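Local coordinates for protein LbaCas13a H328A (C2c2) (Lachnospiraceae bacterium NK4A179, PDB 5WLH) that binds pre-crRNA as a CRISPR-Cas13a nuclease and, as its family does, probably uses the guide to find and cleave target RNA, at residues 185-190 / 227-232; 199-204 / 216-221; 659-664 / 877-882. One frame throughout, in Å; residues are numbered along the deposited sequence.

Contact 1: residues 185-190 / 227-232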
# COMPACT_ATOMS: atom_id res chain seq x y z
N TYR A 185 -16.36 -11.56 -27.83
CA TYR A 185 -16.98 -12.62 -27.05
C TYR A 185 -16.19 -13.91 -26.97
O TYR A 185 -16.56 -14.79 -26.19
CB TYR A 185 -18.38 -12.93 -27.60
CG TYR A 185 -19.32 -11.75 -27.52
CD1 TYR A 185 -19.72 -11.23 -26.30
CD2 TYR A 185 -19.81 -11.15 -28.68
CE1 TYR A 185 -20.58 -10.15 -26.22
CE2 TYR A 185 -20.68 -10.07 -28.61
CZ TYR A 185 -21.06 -9.57 -27.38
OH TYR A 185 -21.91 -8.50 -27.31
N LEU A 186 -15.12 -14.08 -27.75
CA LEU A 186 -14.44 -15.37 -27.75
C LEU A 186 -13.84 -15.69 -26.39
O LEU A 186 -13.17 -14.85 -25.78
CB LEU A 186 -13.34 -15.40 -28.81
CG LEU A 186 -12.61 -16.73 -28.90
CD1 LEU A 186 -13.58 -17.88 -29.18
CD2 LEU A 186 -11.52 -16.64 -29.95
N LYS A 187 -14.08 -16.92 -25.93
CA LYS A 187 -13.50 -17.41 -24.68
C LYS A 187 -12.00 -17.17 -24.64
O LYS A 187 -11.28 -17.39 -25.62
CB LYS A 187 -13.79 -18.91 -24.53
CG LYS A 187 -14.36 -19.28 -23.19
CD LYS A 187 -14.67 -20.76 -23.11
CE LYS A 187 -13.51 -21.54 -22.55
NZ LYS A 187 -13.28 -21.25 -21.12
N LYS A 188 -11.52 -16.73 -23.48
CA LYS A 188 -10.13 -16.30 -23.34
C LYS A 188 -9.15 -17.43 -23.64
O LYS A 188 -8.11 -17.21 -24.26
CB LYS A 188 -9.89 -15.74 -21.92
CG LYS A 188 -10.68 -14.46 -21.51
CD LYS A 188 -12.22 -14.64 -21.38
CE LYS A 188 -12.58 -15.93 -20.63
NZ LYS A 188 -13.99 -16.33 -20.86
N SER A 189 -9.47 -18.65 -23.19
CA SER A 189 -8.61 -19.80 -23.44
C SER A 189 -8.51 -20.14 -24.93
O SER A 189 -7.60 -20.87 -25.33
CB SER A 189 -9.13 -21.02 -22.67
OG SER A 189 -10.50 -21.23 -22.95
N LEU A 190 -9.42 -19.62 -25.75
CA LEU A 190 -9.39 -19.84 -27.19
C LEU A 190 -8.77 -18.68 -27.94
O LEU A 190 -8.71 -18.72 -29.18
CB LEU A 190 -10.81 -20.10 -27.70
CG LEU A 190 -11.56 -21.29 -27.08
CD1 LEU A 190 -12.98 -21.33 -27.58
CD2 LEU A 190 -10.84 -22.59 -27.37
N LEU A 227 -11.77 -29.12 -28.02
CA LEU A 227 -11.92 -30.33 -27.21
C LEU A 227 -10.83 -30.44 -26.14
O LEU A 227 -11.10 -30.87 -25.02
CB LEU A 227 -11.93 -31.57 -28.09
CG LEU A 227 -13.05 -31.55 -29.13
CD1 LEU A 227 -12.62 -32.25 -30.40
CD2 LEU A 227 -14.30 -32.17 -28.56
N GLU A 228 -9.59 -30.07 -26.48
CA GLU A 228 -8.53 -30.02 -25.46
C GLU A 228 -8.88 -29.04 -24.36
O GLU A 228 -8.57 -29.27 -23.19
CB GLU A 228 -7.20 -29.64 -26.09
CG GLU A 228 -6.69 -30.58 -27.16
CD GLU A 228 -5.49 -30.02 -27.88
OE1 GLU A 228 -4.77 -29.20 -27.26
OE2 GLU A 228 -5.28 -30.37 -29.07
N ASP A 229 -9.50 -27.92 -24.74
CA ASP A 229 -9.90 -26.91 -23.77
C ASP A 229 -11.09 -27.38 -22.94
O ASP A 229 -11.10 -27.23 -21.71
CB ASP A 229 -10.23 -25.61 -24.51
CG ASP A 229 -10.44 -24.43 -23.58
OD1 ASP A 229 -9.60 -24.25 -22.67
OD2 ASP A 229 -11.43 -23.69 -23.76
N PHE A 230 -12.09 -27.97 -23.60
CA PHE A 230 -13.28 -28.46 -22.92
C PHE A 230 -12.95 -29.49 -21.85
O PHE A 230 -13.54 -29.48 -20.76
CB PHE A 230 -14.24 -29.05 -23.95
CG PHE A 230 -15.46 -29.72 -23.36
CD1 PHE A 230 -16.58 -28.99 -23.06
CD2 PHE A 230 -15.48 -31.09 -23.14
CE1 PHE A 230 -17.71 -29.60 -22.53
CE2 PHE A 230 -16.60 -31.71 -22.62
CZ PHE A 230 -17.71 -30.96 -22.32
N TYR A 231 -12.02 -30.39 -22.15
CA TYR A 231 -11.62 -31.44 -21.22
C TYR A 231 -10.43 -31.03 -20.35
O TYR A 231 -9.93 -31.86 -19.59
CB TYR A 231 -11.29 -32.72 -21.98
CG TYR A 231 -12.53 -33.43 -22.48
CD1 TYR A 231 -13.42 -34.04 -21.59
CD2 TYR A 231 -12.81 -33.49 -23.84
CE1 TYR A 231 -14.56 -34.68 -22.06
CE2 TYR A 231 -13.96 -34.12 -24.31
CZ TYR A 231 -14.83 -34.72 -23.42
OH TYR A 231 -15.96 -35.35 -23.90
N HIS A 232 -9.99 -29.78 -20.46
CA HIS A 232 -8.91 -29.21 -19.65
C HIS A 232 -7.68 -30.11 -19.59
O HIS A 232 -7.10 -30.35 -18.53
CB HIS A 232 -9.42 -28.90 -18.24
CG HIS A 232 -10.61 -28.01 -18.22
ND1 HIS A 232 -11.88 -28.48 -17.96
CD2 HIS A 232 -10.73 -26.68 -18.42
CE1 HIS A 232 -12.74 -27.47 -18.01
NE2 HIS A 232 -12.07 -26.37 -18.29
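D229 reaches out from the last turn of helix 218-230, and one of its carboxylate oxygens, OD2, takes the hydroxyl of S189, with OG 2.8 Å from OD2. The donor arrives on the syn side of that oxygen but 31° out of the carboxylate plane. The aspartate gets there because CG is anti to the backbone N (chi1 -171°). OD2 also accepts from the hydroxyl of Y69, so two hydroxyls hold the group. The acceptor side is a helix end closed by a Schellman motif, H232 having positive phi; the donor side is a short 3-10 turn between helices 175-185 and 193-206, pinned by L190 N to K187 O at 2.9 Å. L190 slants across the carboxylate, bringing CD2 to 3.8 Å from D229 OD2. K187 comes from the direction opposite to D229, with CE 3.2 Å from D229 OD2; its bent chain keeps NZ at 4.0 Å, too far for a salt bridge, though the charge probably still favours the carboxylate. With an alanine here, the S189 and Y69 hydroxyls would probably lose their shared acceptor, and the turn its direct polar tie to the end of helix 218-230.

Contact 2: residues 199-204 / 216-221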
# COMPACT_ATOMS: atom_id res chain seq x y z
N LEU A 199 -11.46 -20.58 -36.02
CA LEU A 199 -12.86 -20.26 -35.77
C LEU A 199 -13.42 -19.35 -36.84
O LEU A 199 -14.54 -19.57 -37.33
CB LEU A 199 -12.99 -19.61 -34.39
CG LEU A 199 -14.38 -19.11 -34.02
CD1 LEU A 199 -15.42 -20.22 -34.22
CD2 LEU A 199 -14.34 -18.66 -32.57
N LYS A 200 -12.67 -18.32 -37.22
CA LYS A 200 -13.14 -17.43 -38.28
C LYS A 200 -13.40 -18.20 -39.57
O LYS A 200 -14.43 -18.00 -40.22
CB LYS A 200 -12.13 -16.32 -38.53
CG LYS A 200 -12.48 -15.53 -39.78
CD LYS A 200 -12.05 -14.10 -39.69
CE LYS A 200 -12.69 -13.30 -40.83
NZ LYS A 200 -12.11 -11.94 -40.88
N LYS A 201 -12.49 -19.09 -39.94
CA LYS A 201 -12.65 -19.89 -41.16
C LYS A 201 -13.90 -20.75 -41.07
O LYS A 201 -14.68 -20.84 -42.03
CB LYS A 201 -11.42 -20.76 -41.36
CG LYS A 201 -11.43 -21.68 -42.57
CD LYS A 201 -9.98 -22.04 -42.95
CE LYS A 201 -9.91 -23.01 -44.13
NZ LYS A 201 -8.51 -23.49 -44.37
N LEU A 202 -14.12 -21.37 -39.91
CA LEU A 202 -15.32 -22.16 -39.68
C LEU A 202 -16.58 -21.31 -39.81
O LEU A 202 -17.55 -21.73 -40.44
CB LEU A 202 -15.23 -22.80 -38.30
CG LEU A 202 -16.49 -23.43 -37.73
CD1 LEU A 202 -16.82 -24.64 -38.50
CD2 LEU A 202 -16.26 -23.78 -36.26
N LEU A 203 -16.58 -20.12 -39.21
CA LEU A 203 -17.77 -19.28 -39.25
C LEU A 203 -18.04 -18.76 -40.65
O LEU A 203 -19.20 -18.61 -41.06
CB LEU A 203 -17.63 -18.11 -38.27
CG LEU A 203 -17.74 -18.54 -36.81
CD1 LEU A 203 -17.29 -17.40 -35.90
CD2 LEU A 203 -19.17 -18.96 -36.51
N MET A 204 -16.99 -18.43 -41.40
CA MET A 204 -17.20 -18.00 -42.78
C MET A 204 -17.76 -19.13 -43.64
O MET A 204 -18.65 -18.90 -44.47
CB MET A 204 -15.89 -17.45 -43.37
CG MET A 204 -15.40 -16.17 -42.68
SD MET A 204 -16.35 -14.68 -43.04
CE MET A 204 -15.77 -14.28 -44.70
N ILE A 216 -4.48 -22.63 -42.35
CA ILE A 216 -5.27 -22.95 -41.17
C ILE A 216 -6.15 -24.14 -41.48
O ILE A 216 -6.81 -24.19 -42.53
CB ILE A 216 -6.10 -21.74 -40.72
CG1 ILE A 216 -5.19 -20.64 -40.16
CG2 ILE A 216 -7.15 -22.15 -39.69
CD1 ILE A 216 -4.58 -20.97 -38.84
N ASP A 217 -6.18 -25.11 -40.56
CA ASP A 217 -7.04 -26.28 -40.65
C ASP A 217 -8.10 -26.18 -39.56
O ASP A 217 -7.76 -26.18 -38.37
CB ASP A 217 -6.22 -27.56 -40.48
CG ASP A 217 -7.05 -28.80 -40.67
OD1 ASP A 217 -7.27 -29.20 -41.83
OD2 ASP A 217 -7.47 -29.39 -39.65
N VAL A 218 -9.37 -26.10 -39.96
CA VAL A 218 -10.43 -25.92 -38.97
C VAL A 218 -10.42 -27.06 -37.96
O VAL A 218 -10.54 -26.83 -36.74
CB VAL A 218 -11.81 -25.79 -39.66
CG1 VAL A 218 -12.92 -26.02 -38.64
CG2 VAL A 218 -11.94 -24.41 -40.28
N GLN A 219 -10.26 -28.29 -38.43
CA GLN A 219 -10.29 -29.43 -37.52
C GLN A 219 -9.16 -29.37 -36.50
O GLN A 219 -9.39 -29.49 -35.29
CB GLN A 219 -10.20 -30.74 -38.32
CG GLN A 219 -10.32 -31.96 -37.43
CD GLN A 219 -11.73 -32.12 -36.90
OE1 GLN A 219 -12.69 -32.15 -37.67
NE2 GLN A 219 -11.86 -32.17 -35.58
N ARG A 220 -7.92 -29.18 -36.96
CA ARG A 220 -6.79 -29.26 -36.04
C ARG A 220 -6.61 -27.98 -35.24
O ARG A 220 -6.30 -28.04 -34.04
CB ARG A 220 -5.51 -29.58 -36.82
CG ARG A 220 -4.34 -30.00 -35.95
CD ARG A 220 -4.42 -31.47 -35.55
NE ARG A 220 -3.44 -31.77 -34.52
CZ ARG A 220 -3.74 -32.07 -33.26
NH1 ARG A 220 -5.00 -32.11 -32.86
NH2 ARG A 220 -2.76 -32.32 -32.39
N ASP A 221 -6.79 -26.83 -35.87
CA ASP A 221 -6.47 -25.56 -35.23
C ASP A 221 -7.60 -25.03 -34.36
O ASP A 221 -7.33 -24.32 -33.38
CB ASP A 221 -6.11 -24.52 -36.29
CG ASP A 221 -4.72 -24.75 -36.87
OD1 ASP A 221 -3.78 -24.94 -36.07
OD2 ASP A 221 -4.57 -24.76 -38.11
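L202 and V218 bring the two backbones closest, their CA atoms 6.2 Å apart, where the second half of helix 193-206 passes the first turn of helix 218-230. Segment 199-204 is helical throughout. In 216-221 the chain arrives extended through I216 and D217, then turns into the helix with a wider pi-type turn. D217 is the N-cap: its OD2 accepts from R220 N at 2.7 Å through the anti lone pair, while D217 N gives its own hydrogen to D221 OD2 in a nearly straight bond of 3.0 Å (173°). D221 OD2 also forms a salt bridge with R194 of helix 193-206.

V218 points at the other helix and splits its methyls between two neighbours. CG2 sits against the aliphatic root of K201, 3.6 Å from K201 CG, and CG1 lies 4.0 Å from L202 CB, the side chains of L202 and V218 crossing at about a right angle. K201 sets off with CG anti to the backbone N (chi1 179°) and stays extended, running past V218 until NZ is 2.6 Å from I216 O. That bond comes in 17° off the carbonyl plane. The same ammonium also reaches D213 O, so one lysine ties down two backbone carbonyls of the connection, while its methylenes serve as apolar packing. Beyond V218, L202 packs on I162 and I165, extending the apolar contact to a third helix, 158-166. The whole is a helix-loop-helix unit of an all-helical region, its second helix started by an N-cap and its entry strapped to the first by a lysine.

Contact 3: residues 659-664 / 877-882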
# COMPACT_ATOMS: atom_id res chain seq x y z
N LYS A 659 -23.79 5.37 34.61
CA LYS A 659 -23.73 3.92 34.47
C LYS A 659 -23.05 3.53 33.17
O LYS A 659 -22.16 2.67 33.15
CB LYS A 659 -25.14 3.32 34.53
CG LYS A 659 -25.17 1.82 34.32
CD LYS A 659 -25.62 1.48 32.92
CE LYS A 659 -26.14 0.05 32.82
NZ LYS A 659 -25.07 -0.97 33.02
N LEU A 660 -23.45 4.17 32.07
CA LEU A 660 -22.83 3.91 30.77
C LEU A 660 -21.34 4.26 30.80
O LEU A 660 -20.51 3.47 30.35
CB LEU A 660 -23.56 4.71 29.68
CG LEU A 660 -23.04 4.57 28.24
CD1 LEU A 660 -23.02 3.11 27.83
CD2 LEU A 660 -23.91 5.35 27.28
N LEU A 661 -21.00 5.44 31.32
CA LEU A 661 -19.61 5.87 31.38
C LEU A 661 -18.74 4.84 32.07
O LEU A 661 -17.65 4.50 31.59
CB LEU A 661 -19.51 7.21 32.10
CG LEU A 661 -19.87 8.48 31.34
CD1 LEU A 661 -20.07 9.62 32.33
CD2 LEU A 661 -18.79 8.81 30.30
N ILE A 662 -19.21 4.33 33.22
CA ILE A 662 -18.43 3.33 33.94
C ILE A 662 -18.32 2.06 33.11
O ILE A 662 -17.24 1.46 33.02
CB ILE A 662 -19.06 3.06 35.32
CG1 ILE A 662 -18.96 4.32 36.19
CG2 ILE A 662 -18.37 1.90 36.00
CD1 ILE A 662 -19.78 4.24 37.47
N ASP A 663 -19.41 1.64 32.47
CA ASP A 663 -19.37 0.45 31.62
C ASP A 663 -18.34 0.60 30.51
O ASP A 663 -17.58 -0.33 30.22
CB ASP A 663 -20.73 0.19 31.00
CG ASP A 663 -21.75 -0.34 32.00
OD1 ASP A 663 -21.38 -0.66 33.15
OD2 ASP A 663 -22.92 -0.42 31.60
N LEU A 664 -18.32 1.77 29.85
CA LEU A 664 -17.48 1.93 28.67
C LEU A 664 -16.01 2.09 29.01
O LEU A 664 -15.15 1.62 28.25
CB LEU A 664 -17.95 3.12 27.84
CG LEU A 664 -19.37 3.01 27.24
CD1 LEU A 664 -19.61 4.11 26.23
CD2 LEU A 664 -19.61 1.64 26.61
N ALA A 877 -18.70 21.18 35.08
CA ALA A 877 -18.07 20.62 36.27
C ALA A 877 -19.06 19.85 37.14
O ALA A 877 -18.63 19.07 38.00
CB ALA A 877 -17.40 21.73 37.08
N ASP A 878 -20.36 20.05 36.95
CA ASP A 878 -21.38 19.34 37.70
C ASP A 878 -21.75 17.99 37.10
O ASP A 878 -22.44 17.21 37.76
CB ASP A 878 -22.65 20.20 37.80
CG ASP A 878 -22.48 21.40 38.71
OD1 ASP A 878 -21.45 21.48 39.41
OD2 ASP A 878 -23.38 22.27 38.72
N PHE A 879 -21.32 17.70 35.87
CA PHE A 879 -21.71 16.46 35.21
C PHE A 879 -20.82 15.33 35.69
O PHE A 879 -19.61 15.32 35.41
CB PHE A 879 -21.64 16.62 33.69
CG PHE A 879 -21.86 15.33 32.95
CD1 PHE A 879 -23.08 14.67 33.03
CD2 PHE A 879 -20.85 14.78 32.17
CE1 PHE A 879 -23.29 13.49 32.35
CE2 PHE A 879 -21.05 13.60 31.50
CZ PHE A 879 -22.27 12.95 31.58
N VAL A 880 -21.41 14.39 36.42
CA VAL A 880 -20.75 13.20 36.97
C VAL A 880 -19.35 13.55 37.48
O VAL A 880 -18.36 12.97 37.00
CB VAL A 880 -20.71 12.08 35.92
CG1 VAL A 880 -20.40 10.74 36.57
CG2 VAL A 880 -22.03 11.99 35.20
N PRO A 881 -19.21 14.48 38.42
CA PRO A 881 -17.87 14.80 38.93
C PRO A 881 -17.24 13.67 39.73
O PRO A 881 -16.03 13.70 39.97
CB PRO A 881 -18.12 16.03 39.81
CG PRO A 881 -19.51 15.83 40.32
CD PRO A 881 -20.27 15.14 39.21
N ASP A 882 -18.03 12.68 40.14
CA ASP A 882 -17.57 11.53 40.91
C ASP A 882 -17.10 10.39 40.02
O ASP A 882 -17.00 9.25 40.48
CB ASP A 882 -18.70 11.05 41.82
CG ASP A 882 -20.07 11.11 41.13
OD1 ASP A 882 -20.34 12.10 40.43
OD2 ASP A 882 -20.86 10.16 41.29
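L661 faces the 877-882 loop from helix 654-665, and its side chain touches that loop through a single methyl. CB leaves the helix toward the loop; CG then turns to lie beside the backbone N (chi1 -79°), and CD1 continues the chain outward, anti to CA (chi2 164°). At the tip, CD1 comes 4.1 Å from F879 CZ and 4.2 Å from F879 CE2, meeting the far end of the ring obliquely as the two side chains approach from opposite directions. The same methyl lies 4.2 Å from V880 CG2. V880 CG2 in turn lies over one face of the F879 ring, 3.4 Å above its plane and toward the rim. F643 of helix 635-645 touches both L661 and F879, and F883 packs on L661. Both segments probably belong to the Helical-2 domain of Cas13a. Polar ties come from outside the pair: F879 O accepts from K640 NZ, and D882 forms a salt bridge with K658. Between the segments themselves no hydrogen bond forms: the contact is apolar, buried and small, and such contacts impose no exact angle between methyl and ring.

Overall arrangement
Contacts 1 and 2 belong to one helical region: their centres are 14 Å apart, both draw on helix 218-230, contact 2 at its start and contact 1 at its end, and L186 CD1 meets L199 CD2 at 3.6 Å. In sequence contact 2 falls wholly between the two segments of contact 1. Contact 3 is remote, on the opposite side of the chain's centre, its own centre 68 Å from that of contact 1 and 81 Å from that of contact 2. By nearest atoms the bound RNA is about 4 Å from contact 1, about 8 Å from contact 2 and about 10 Å from contact 3, so the segments of contact 1 come nearest the RNA while the others stand further back.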